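Local atomic coordinates of transmembrane oligosaccharyl transferase, putative (Archaeoglobus fulgidus, PDB entry 3VGP), a protein that belongs to the AglB family of membrane-bound archaeal transferases and is represented here by its C-terminal globular domain, a mixed alpha/beta fold. Residues Asp3-Glu6 with Asp7-Glu10; Ser37-Tyr41 with Gly42-Leu46; Asn126-Asn129 with His130-Leu133. The protein carries 1 engineered substitution. One frame throughout, in Å; residues are numbered along the deposited sequence.

Interaction 1: Asp3-Glu6 with Asp7-Glu10; sequences DLTE and DWKE
Thr5 and Trp8 meet in a threonine N-cap at the start of helix 6-20. The hydroxyl of Thr5 accepts a hydrogen bond from the amide of the residue three further on, with Trp8 N 3.3 Å from Thr5 OG1 and an angle of 157° at the hydrogen. The first torsion of Thr5 (chi1 64°) makes this possible, since it tucks OG1 between the backbone N and the carbonyl carbon and leaves CG2 anti to that carbon. The same oxygen also lies at the edge of the indole, near its plane, with Trp8 CD1 3.3 Å from Thr5 OG1. Leu4 comes at Trp8 obliquely, CB against CB at 4.0 Å, and its CD2 branch reaches towards the ring. Beyond this turn the indole packs on loop residues Ser37, Ala92 and Glu94 and on Val156 of strand 156-161. Behind the cap, the helical bonds begin at once: Lys9 N gives to Thr5 O at 3.0 Å, and Glu10 N to Glu6 O at 2.9 Å. Glu6, bent at its second torsion (chi2 44°), curls its carboxylate over the Lys9 chain. OE2 of Glu6 still stops 4.7 Å from NZ of Lys9, so any attraction between the charges acts without contact. Lys9 itself runs out fully extended beyond CG, back along the incoming chain, and its CE rests 3.5 Å from the carbonyl oxygen of Leu4.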
ATOM      1  N   ASP A   3      -9.966 -12.702   8.649  1.00 29.98           N
ATOM      2  CA  ASP A   3      -8.596 -12.715   9.146  1.00 29.90           C
ATOM      3  C   ASP A   3      -7.595 -12.617   8.002  1.00 29.15           C
ATOM      4  O   ASP A   3      -7.852 -13.092   6.897  1.00 29.92           O
ATOM      5  CB  ASP A   3      -8.345 -13.984   9.941  1.00 30.71           C
ATOM      6  N   LEU A   4      -6.452 -11.993   8.273  1.00 29.15           N
ATOM      7  CA  LEU A   4      -5.407 -11.854   7.267  1.00 28.96           C
ATOM      8  C   LEU A   4      -4.897 -13.238   6.899  1.00 29.07           C
ATOM      9  O   LEU A   4      -4.827 -14.123   7.752  1.00 29.06           O
ATOM     10  CB  LEU A   4      -4.243 -11.025   7.812  1.00 28.21           C
ATOM     11  CG  LEU A   4      -4.473  -9.529   8.019  1.00 27.90           C
ATOM     12  CD1 LEU A   4      -3.263  -8.923   8.712  1.00 28.70           C
ATOM     13  CD2 LEU A   4      -4.724  -8.861   6.671  1.00 29.16           C
ATOM     14  N   THR A   5      -4.542 -13.418   5.631  1.00 29.94           N
ATOM     15  CA  THR A   5      -4.027 -14.695   5.160  1.00 30.08           C
ATOM     16  C   THR A   5      -2.653 -14.930   5.776  1.00 31.16           C
ATOM     17  O   THR A   5      -2.055 -14.018   6.350  1.00 30.87           O
ATOM     18  CB  THR A   5      -3.869 -14.717   3.627  1.00 31.14           C
ATOM     19  OG1 THR A   5      -2.885 -13.751   3.238  1.00 30.51           O
ATOM     20  CG2 THR A   5      -5.190 -14.391   2.943  1.00 30.19           C
ATOM     21  N   GLU A   6      -2.155 -16.153   5.646  1.00 30.90           N
ATOM     22  CA  GLU A   6      -0.850 -16.502   6.187  1.00 32.48           C
ATOM     23  C   GLU A   6       0.250 -15.688   5.518  1.00 31.26           C
ATOM     24  O   GLU A   6       1.209 -15.275   6.172  1.00 31.61           O
ATOM     25  CB  GLU A   6      -0.588 -17.994   5.996  1.00 35.94           C
ATOM     26  CG  GLU A   6      -0.266 -18.716   7.292  1.00 41.15           C
ATOM     27  CD  GLU A   6      -1.186 -18.304   8.426  1.00 45.15           C
ATOM     28  OE1 GLU A   6      -2.424 -18.323   8.237  1.00 46.86           O
ATOM     29  OE2 GLU A   6      -0.670 -17.959   9.512  1.00 45.30           O
ATOM     30  N   ASP A   7       0.114 -15.456   4.215  1.00 29.58           N
ATOM     31  CA  ASP A   7       1.113 -14.679   3.492  1.00 28.99           C
ATOM     32  C   ASP A   7       1.167 -13.258   4.033  1.00 29.03           C
ATOM     33  O   ASP A   7       2.243 -12.678   4.161  1.00 27.39           O
ATOM     34  CB  ASP A   7       0.801 -14.636   1.995  1.00 30.12           C
ATOM     35  CG  ASP A   7       0.968 -15.982   1.325  1.00 31.50           C
ATOM     36  OD1 ASP A   7       1.916 -16.709   1.685  1.00 31.44           O
ATOM     37  OD2 ASP A   7       0.164 -16.304   0.427  1.00 30.05           O
ATOM     38  N   TRP A   8       0.003 -12.695   4.346  1.00 27.77           N
ATOM     39  CA  TRP A   8      -0.036 -11.340   4.878  1.00 29.25           C
ATOM     40  C   TRP A   8       0.589 -11.287   6.262  1.00 29.99           C
ATOM     41  O   TRP A   8       1.365 -10.379   6.563  1.00 30.48           O
ATOM     42  CB  TRP A   8      -1.472 -10.814   4.941  1.00 27.85           C
ATOM     43  CG  TRP A   8      -1.881 -10.067   3.711  1.00 29.25           C
ATOM     44  CD1 TRP A   8      -2.722 -10.497   2.725  1.00 28.75           C
ATOM     45  CD2 TRP A   8      -1.445  -8.758   3.325  1.00 29.40           C
ATOM     46  NE1 TRP A   8      -2.839  -9.534   1.750  1.00 27.93           N
ATOM     47  CE2 TRP A   8      -2.063  -8.458   2.093  1.00 29.00           C
ATOM     48  CE3 TRP A   8      -0.590  -7.811   3.902  1.00 28.64           C
ATOM     49  CZ2 TRP A   8      -1.855  -7.247   1.427  1.00 30.30           C
ATOM     50  CZ3 TRP A   8      -0.382  -6.608   3.238  1.00 31.00           C
ATOM     51  CH2 TRP A   8      -1.013  -6.338   2.013  1.00 29.16           C
ATOM     52  N   LYS A   9       0.253 -12.260   7.107  1.00 30.61           N
ATOM     53  CA  LYS A   9       0.804 -12.301   8.456  1.00 30.97           C
ATOM     54  C   LYS A   9       2.321 -12.441   8.406  1.00 30.24           C
ATOM     55  O   LYS A   9       3.032 -11.807   9.184  1.00 28.94           O
ATOM     56  CB  LYS A   9       0.186 -13.454   9.254  1.00 31.46           C
ATOM     57  CG  LYS A   9      -1.275 -13.227   9.621  1.00 33.88           C
ATOM     58  CD  LYS A   9      -1.834 -14.379  10.446  1.00 35.60           C
ATOM     59  CE  LYS A   9      -3.275 -14.115  10.863  1.00 37.99           C
ATOM     60  NZ  LYS A   9      -3.844 -15.245  11.656  1.00 38.79           N
ATOM     61  N   GLU A  10       2.801 -13.271   7.481  1.00 29.97           N
ATOM     62  CA  GLU A  10       4.233 -13.493   7.290  1.00 30.56           C
ATOM     63  C   GLU A  10       4.922 -12.219   6.816  1.00 28.61           C
ATOM     64  O   GLU A  10       5.997 -11.861   7.297  1.00 28.43           O
ATOM     65  CB  GLU A  10       4.470 -14.579   6.241  1.00 33.10           C
ATOM     66  CG  GLU A  10       4.683 -15.979   6.777  1.00 40.54           C
ATOM     67  CD  GLU A  10       5.031 -16.955   5.666  1.00 43.20           C
ATOM     68  OE1 GLU A  10       4.119 -17.357   4.912  1.00 46.78           O
ATOM     69  OE2 GLU A  10       6.224 -17.306   5.536  1.00 47.41           O
TER

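Interaction 2: Ser37-Tyr41 with Gly42-Leu46; sequences SWWDY and GNWIL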
ATOM      1  N   SER A  37      -0.190   0.188   3.308  1.00 20.32           N
ATOM      2  CA  SER A  37      -0.908  -0.931   2.716  1.00 21.62           C
ATOM      3  C   SER A  37      -2.400  -0.634   2.772  1.00 22.71           C
ATOM      4  O   SER A  37      -2.820   0.334   3.412  1.00 20.90           O
ATOM      5  CB  SER A  37      -0.600  -2.212   3.500  1.00 25.12           C
ATOM      6  OG  SER A  37      -1.091  -3.364   2.833  1.00 33.58           O
ATOM      7  N   TRP A  38      -3.192  -1.461   2.095  1.00 21.31           N
ATOM      8  CA  TRP A  38      -4.636  -1.294   2.080  1.00 22.24           C
ATOM      9  C   TRP A  38      -5.187  -2.179   3.182  1.00 23.35           C
ATOM     10  O   TRP A  38      -5.234  -3.402   3.052  1.00 23.86           O
ATOM     11  CB  TRP A  38      -5.222  -1.715   0.735  1.00 21.31           C
ATOM     12  CG  TRP A  38      -6.684  -1.404   0.619  1.00 22.04           C
ATOM     13  CD1 TRP A  38      -7.707  -2.301   0.479  1.00 21.05           C
ATOM     14  CD2 TRP A  38      -7.286  -0.108   0.639  1.00 21.69           C
ATOM     15  NE1 TRP A  38      -8.909  -1.642   0.410  1.00 20.68           N
ATOM     16  CE2 TRP A  38      -8.681  -0.295   0.504  1.00 22.42           C
ATOM     17  CE3 TRP A  38      -6.785   1.193   0.756  1.00 22.14           C
ATOM     18  CZ2 TRP A  38      -9.580   0.774   0.486  1.00 23.76           C
ATOM     19  CZ3 TRP A  38      -7.681   2.257   0.737  1.00 23.16           C
ATOM     20  CH2 TRP A  38      -9.061   2.039   0.604  1.00 24.66           C
ATOM     21  N   TRP A  39      -5.609  -1.545   4.268  1.00 24.94           N
ATOM     22  CA  TRP A  39      -6.115  -2.263   5.421  1.00 25.45           C
ATOM     23  C   TRP A  39      -7.616  -2.372   5.560  1.00 24.99           C
ATOM     24  O   TRP A  39      -8.368  -1.514   5.105  1.00 24.97           O
ATOM     25  CB  TRP A  39      -5.612  -1.617   6.714  1.00 26.80           C
ATOM     26  CG  TRP A  39      -4.163  -1.776   6.987  1.00 27.78           C
ATOM     27  CD1 TRP A  39      -3.156  -0.940   6.606  1.00 26.58           C
ATOM     28  CD2 TRP A  39      -3.551  -2.836   7.726  1.00 28.73           C
ATOM     29  NE1 TRP A  39      -1.951  -1.413   7.065  1.00 28.93           N
ATOM     30  CE2 TRP A  39      -2.166  -2.577   7.755  1.00 29.24           C
ATOM     31  CE3 TRP A  39      -4.043  -3.983   8.367  1.00 30.89           C
ATOM     32  CZ2 TRP A  39      -1.260  -3.424   8.402  1.00 31.06           C
ATOM     33  CZ3 TRP A  39      -3.141  -4.825   9.011  1.00 30.55           C
ATOM     34  CH2 TRP A  39      -1.766  -4.539   9.022  1.00 31.55           C
ATOM     35  N   ASP A  40      -8.023  -3.453   6.215  1.00 26.84           N
ATOM     36  CA  ASP A  40      -9.411  -3.691   6.563  1.00 28.05           C
ATOM     37  C   ASP A  40      -9.344  -3.285   8.031  1.00 26.04           C
ATOM     38  O   ASP A  40      -8.408  -3.670   8.737  1.00 26.39           O
ATOM     39  CB  ASP A  40      -9.770  -5.172   6.445  1.00 30.98           C
ATOM     40  CG  ASP A  40     -11.051  -5.519   7.183  1.00 34.15           C
ATOM     41  OD1 ASP A  40     -11.026  -5.559   8.431  1.00 36.54           O
ATOM     42  OD2 ASP A  40     -12.087  -5.745   6.521  1.00 36.40           O
ATOM     43  N   TYR A  41     -10.304  -2.493   8.486  1.00 26.50           N
ATOM     44  CA  TYR A  41     -10.302  -2.031   9.866  1.00 26.39           C
ATOM     45  C   TYR A  41     -10.063  -3.134  10.894  1.00 27.29           C
ATOM     46  O   TYR A  41      -9.257  -2.971  11.810  1.00 25.66           O
ATOM     47  CB  TYR A  41     -11.613  -1.306  10.170  1.00 27.90           C
ATOM     48  CG  TYR A  41     -11.646  -0.695  11.546  1.00 27.98           C
ATOM     49  CD1 TYR A  41     -12.091  -1.429  12.644  1.00 30.81           C
ATOM     50  CD2 TYR A  41     -11.204   0.610  11.756  1.00 29.72           C
ATOM     51  CE1 TYR A  41     -12.095  -0.875  13.922  1.00 30.94           C
ATOM     52  CE2 TYR A  41     -11.202   1.170  13.025  1.00 29.31           C
ATOM     53  CZ  TYR A  41     -11.649   0.423  14.102  1.00 30.90           C
ATOM     54  OH  TYR A  41     -11.652   0.977  15.360  1.00 32.97           O
ATOM     55  N   GLY A  42     -10.757  -4.256  10.736  1.00 27.59           N
ATOM     56  CA  GLY A  42     -10.606  -5.358  11.672  1.00 28.72           C
ATOM     57  C   GLY A  42      -9.187  -5.866  11.843  1.00 28.78           C
ATOM     58  O   GLY A  42      -8.807  -6.307  12.925  1.00 30.83           O
ATOM     59  N   ASN A  43      -8.405  -5.811  10.771  1.00 28.66           N
ATOM     60  CA  ASN A  43      -7.020  -6.262  10.801  1.00 28.76           C
ATOM     61  C   ASN A  43      -6.121  -5.159  11.368  1.00 27.97           C
ATOM     62  O   ASN A  43      -5.280  -5.403  12.234  1.00 28.55           O
ATOM     63  CB  ASN A  43      -6.563  -6.615   9.381  1.00 31.99           C
ATOM     64  CG  ASN A  43      -7.435  -7.680   8.725  1.00 34.82           C
ATOM     65  OD1 ASN A  43      -7.409  -7.853   7.507  1.00 35.87           O
ATOM     66  ND2 ASN A  43      -8.201  -8.404   9.532  1.00 35.89           N
ATOM     67  N   TRP A  44      -6.323  -3.945  10.864  1.00 26.06           N
ATOM     68  CA  TRP A  44      -5.562  -2.761  11.264  1.00 24.54           C
ATOM     69  C   TRP A  44      -5.548  -2.527  12.775  1.00 25.72           C
ATOM     70  O   TRP A  44      -4.517  -2.179  13.351  1.00 24.35           O
ATOM     71  CB  TRP A  44      -6.148  -1.532  10.548  1.00 22.94           C
ATOM     72  CG  TRP A  44      -5.598  -0.198  10.984  1.00 22.86           C
ATOM     73  CD1 TRP A  44      -4.452   0.406  10.548  1.00 20.76           C
ATOM     74  CD2 TRP A  44      -6.182   0.691  11.943  1.00 22.24           C
ATOM     75  NE1 TRP A  44      -4.289   1.619  11.178  1.00 20.68           N
ATOM     76  CE2 TRP A  44      -5.336   1.816  12.040  1.00 21.55           C
ATOM     77  CE3 TRP A  44      -7.341   0.644  12.732  1.00 24.01           C
ATOM     78  CZ2 TRP A  44      -5.612   2.891  12.897  1.00 22.83           C
ATOM     79  CZ3 TRP A  44      -7.615   1.711  13.585  1.00 24.21           C
ATOM     80  CH2 TRP A  44      -6.751   2.819  13.659  1.00 24.04           C
ATOM     81  N   ILE A  45      -6.691  -2.721  13.419  1.00 26.57           N
ATOM     82  CA  ILE A  45      -6.791  -2.502  14.857  1.00 27.85           C
ATOM     83  C   ILE A  45      -5.794  -3.336  15.661  1.00 28.76           C
ATOM     84  O   ILE A  45      -5.423  -2.969  16.780  1.00 28.82           O
ATOM     85  CB  ILE A  45      -8.225  -2.796  15.352  1.00 30.44           C
ATOM     86  CG1 ILE A  45      -8.386  -2.318  16.794  1.00 31.64           C
ATOM     87  CG2 ILE A  45      -8.528  -4.281  15.229  1.00 31.55           C
ATOM     88  CD1 ILE A  45      -8.340  -0.809  16.942  1.00 34.95           C
ATOM     89  N   LEU A  46      -5.349  -4.448  15.083  1.00 27.76           N
ATOM     90  CA  LEU A  46      -4.404  -5.341  15.745  1.00 29.07           C
ATOM     91  C   LEU A  46      -2.958  -4.856  15.655  1.00 29.68           C
ATOM     92  O   LEU A  46      -2.096  -5.310  16.407  1.00 30.09           O
ATOM     93  CB  LEU A  46      -4.505  -6.743  15.135  1.00 29.37           C
ATOM     94  CG  LEU A  46      -5.883  -7.414  15.190  1.00 30.07           C
ATOM     95  CD1 LEU A  46      -5.883  -8.670  14.328  1.00 30.90           C
ATOM     96  CD2 LEU A  46      -6.229  -7.745  16.633  1.00 30.89           C
TER
HETATM   97  O   HOH W   1      -6.631  -5.936   5.997  1.00 34.95           O
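Trp44 and Trp39 form the T-shaped pair at the centre of this turn, which carries the family's WWDYG motif, residues Trp38 to Gly42. Trp44 CB sits 3.9 Å from Trp39 CB. From there chi1 of 172° carries the indole away from its own backbone N and between two aromatic neighbours. On one side CD1 stands over a face of Trp39, displaced towards the rim, and the five-membered rings lie 5.4 Å apart between centroids with planes at 71°. NE1 donates to Ala55 O. The benzo side turns to Tyr41 instead: CZ3 of Trp44 meets CE2 of Tyr41 at 3.7 Å, the two rings set obliquely. The start of the short helix is held by Asp40, the N-cap. Its OD1 takes a weak, bent bond from Gly42 N at 2.7 Å and is also hydrogen-bonded to Gly1 N, while its carbonyl oxygen accepts from both Asn43 N and, almost straight, Trp44 N at 3.0 Å. A water bridges Asp40 N to Asn43 OD1, lying 2.6 Å from that oxygen. In the fold, the turn follows strand 35-36. Trp38 packs on helices 58-69 and 105-111, Trp39 touches Leu12 of helix 6-20, and Phe58, at the start of helix 58-69, meets both Tyr41 and Trp44 edge-to-face.

Interaction 3: Asn126-Asn129 with His130-Leu133; sequences NFFN and HTVL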
ATOM      1  N   ASN A 126      -8.752  -0.002 -17.578  1.00 22.97           N
ATOM      2  CA  ASN A 126      -7.875   0.943 -18.249  1.00 22.99           C
ATOM      3  C   ASN A 126      -7.291   1.934 -17.238  1.00 21.78           C
ATOM      4  O   ASN A 126      -6.110   2.277 -17.304  1.00 23.55           O
ATOM      5  CB  ASN A 126      -8.644   1.685 -19.344  1.00 24.91           C
ATOM      6  CG  ASN A 126      -7.752   2.587 -20.163  1.00 27.05           C
ATOM      7  OD1 ASN A 126      -6.739   2.145 -20.707  1.00 29.50           O
ATOM      8  ND2 ASN A 126      -8.121   3.859 -20.257  1.00 28.58           N
ATOM      9  N   PHE A 127      -8.120   2.389 -16.301  1.00 20.26           N
ATOM     10  CA  PHE A 127      -7.664   3.321 -15.276  1.00 20.02           C
ATOM     11  C   PHE A 127      -6.562   2.628 -14.483  1.00 19.54           C
ATOM     12  O   PHE A 127      -5.469   3.165 -14.316  1.00 19.95           O
ATOM     13  CB  PHE A 127      -8.809   3.686 -14.323  1.00 21.38           C
ATOM     14  CG  PHE A 127      -8.441   4.727 -13.300  1.00 23.87           C
ATOM     15  CD1 PHE A 127      -8.561   6.083 -13.592  1.00 25.12           C
ATOM     16  CD2 PHE A 127      -7.956   4.352 -12.050  1.00 24.54           C
ATOM     17  CE1 PHE A 127      -8.203   7.050 -12.654  1.00 26.30           C
ATOM     18  CE2 PHE A 127      -7.595   5.310 -11.105  1.00 25.28           C
ATOM     19  CZ  PHE A 127      -7.718   6.663 -11.408  1.00 27.69           C
ATOM     20  N   PHE A 128      -6.865   1.430 -13.998  1.00 18.64           N
ATOM     21  CA  PHE A 128      -5.906   0.653 -13.218  1.00 19.42           C
ATOM     22  C   PHE A 128      -4.556   0.498 -13.924  1.00 19.11           C
ATOM     23  O   PHE A 128      -3.504   0.683 -13.314  1.00 17.92           O
ATOM     24  CB  PHE A 128      -6.468  -0.741 -12.917  1.00 16.85           C
ATOM     25  CG  PHE A 128      -5.489  -1.642 -12.229  1.00 16.80           C
ATOM     26  CD1 PHE A 128      -5.224  -1.495 -10.872  1.00 16.16           C
ATOM     27  CD2 PHE A 128      -4.767  -2.587 -12.953  1.00 18.77           C
ATOM     28  CE1 PHE A 128      -4.256  -2.266 -10.249  1.00 18.01           C
ATOM     29  CE2 PHE A 128      -3.792  -3.363 -12.334  1.00 19.80           C
ATOM     30  CZ  PHE A 128      -3.537  -3.198 -10.979  1.00 19.35           C
ATOM     31  N   ASN A 129      -4.580   0.168 -15.212  1.00 18.85           N
ATOM     32  CA  ASN A 129      -3.335  -0.029 -15.946  1.00 21.43           C
ATOM     33  C   ASN A 129      -2.417   1.187 -16.053  1.00 21.83           C
ATOM     34  O   ASN A 129      -1.243   1.042 -16.397  1.00 23.17           O
ATOM     35  CB  ASN A 129      -3.620  -0.576 -17.347  1.00 20.73           C
ATOM     36  CG  ASN A 129      -4.222  -1.969 -17.318  1.00 20.57           C
ATOM     37  OD1 ASN A 129      -4.008  -2.736 -16.376  1.00 21.81           O
ATOM     38  ND2 ASN A 129      -4.965  -2.311 -18.362  1.00 22.63           N
ATOM     39  N   HIS A 130      -2.931   2.379 -15.765  1.00 21.81           N
ATOM     40  CA  HIS A 130      -2.092   3.573 -15.835  1.00 23.37           C
ATOM     41  C   HIS A 130      -1.662   4.081 -14.464  1.00 21.93           C
ATOM     42  O   HIS A 130      -1.052   5.144 -14.359  1.00 24.13           O
ATOM     43  CB  HIS A 130      -2.809   4.702 -16.580  1.00 26.51           C
ATOM     44  CG  HIS A 130      -3.001   4.438 -18.041  1.00 31.06           C
ATOM     45  ND1 HIS A 130      -3.975   3.592 -18.524  1.00 31.46           N
ATOM     46  CD2 HIS A 130      -2.337   4.905 -19.125  1.00 33.71           C
ATOM     47  CE1 HIS A 130      -3.905   3.549 -19.843  1.00 35.16           C
ATOM     48  NE2 HIS A 130      -2.920   4.336 -20.233  1.00 34.36           N
ATOM     49  N   THR A 131      -1.965   3.321 -13.416  1.00 20.03           N
ATOM     50  CA  THR A 131      -1.624   3.741 -12.055  1.00 18.89           C
ATOM     51  C   THR A 131      -0.250   3.274 -11.602  1.00 17.94           C
ATOM     52  O   THR A 131       0.365   2.404 -12.218  1.00 17.69           O
ATOM     53  CB  THR A 131      -2.624   3.189 -11.023  1.00 15.91           C
ATOM     54  OG1 THR A 131      -2.524   1.758 -10.989  1.00 15.83           O
ATOM     55  CG2 THR A 131      -4.046   3.584 -11.386  1.00 19.42           C
ATOM     56  N   VAL A 132       0.219   3.860 -10.507  1.00 16.74           N
ATOM     57  CA  VAL A 132       1.498   3.477  -9.934  1.00 16.80           C
ATOM     58  C   VAL A 132       1.343   2.054  -9.389  1.00 17.01           C
ATOM     59  O   VAL A 132       2.292   1.265  -9.410  1.00 17.33           O
ATOM     60  CB  VAL A 132       1.906   4.450  -8.807  1.00 15.11           C
ATOM     61  CG1 VAL A 132       2.992   3.829  -7.937  1.00 19.76           C
ATOM     62  CG2 VAL A 132       2.414   5.752  -9.418  1.00 17.48           C
ATOM     63  N   LEU A 133       0.142   1.722  -8.915  1.00 16.17           N
ATOM     64  CA  LEU A 133      -0.112   0.377  -8.400  1.00 15.42           C
ATOM     65  C   LEU A 133       0.161  -0.650  -9.495  1.00 16.42           C
ATOM     66  O   LEU A 133       0.711  -1.726  -9.229  1.00 15.72           O
ATOM     67  CB  LEU A 133      -1.560   0.241  -7.904  1.00 15.30           C
ATOM     68  CG  LEU A 133      -2.038  -1.159  -7.492  1.00 15.73           C
ATOM     69  CD1 LEU A 133      -1.065  -1.820  -6.511  1.00 17.09           C
ATOM     70  CD2 LEU A 133      -3.421  -1.043  -6.868  1.00 16.01           C
TER
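The imidazole of His130 meets Asn126 at its edge: ND1 donates to Asn126 O at 2.8 Å, with 165° at the hydrogen and the oxygen practically in the ring plane. Next along that edge, CE1 of His130 comes 3.3 Å from OD1 of Asn126, whose amide plane stands at 77° to the ring. Phe128 also uses an edge, CE1 touching Leu133 CD2 at 3.7 Å, and elsewhere it meets Phe105 edge-to-face. Phe127 receives the methyl of Thr131 obliquely, CE2 to CG2 at 4.0 Å, the two side chains crossing at about a right angle; its ring also makes an edge-to-face pair with Tyr114. What joins these groups is a backbone bonded in i-to-i-3 steps. His130 N reaches back three residues to Phe127 O at 3.0 Å, and Thr131 N does likewise to Phe128 O at 3.1 Å, each donor standing above the plane of the carbonyl it binds. Phe128 O has a second donor, Thr131 OG1 at 2.7 Å, which arrives in the carbonyl plane on a lone pair. With chi1 at 65°, Thr131 holds its hydroxyl between its own N and carbonyl carbon, where OG1 can donate a hydrogen bond to Phe128 O and accept one from Tyr134 N. One hydroxyl thus ties the last turn of one helix to the first turn of the next. This is a tight helix-to-helix junction: i-to-i-3 backbone bonds link residues 127-131 between helices 121-129 and 132-138, an imidazole binds the carbonyl of Asn126, and Thr131 serves as N-cap for helix 132-138.

In the fold
Each interaction includes a helix start, with Thr5, Asp40 and Thr131 as the N-cap residues. Interactions 1 and 2 are neighbours, their centres about 12 Å apart, on the same side of the domain. They touch directly: Trp8 CH2 packs 3.1 Å from Ser37 OG, and Leu4 CD1 lies 4.1 Å from Trp39 CZ3, so the beginning of helix 6-20 rests against the turn bearing the WWDYG motif. Interaction 3 stands apart, on the opposite side of the chain's centre from interaction 2. Its centre is about 25 Å from that of interaction 1 and 24 Å from that of interaction 2, with nearest atoms about 10 and 8 Å away.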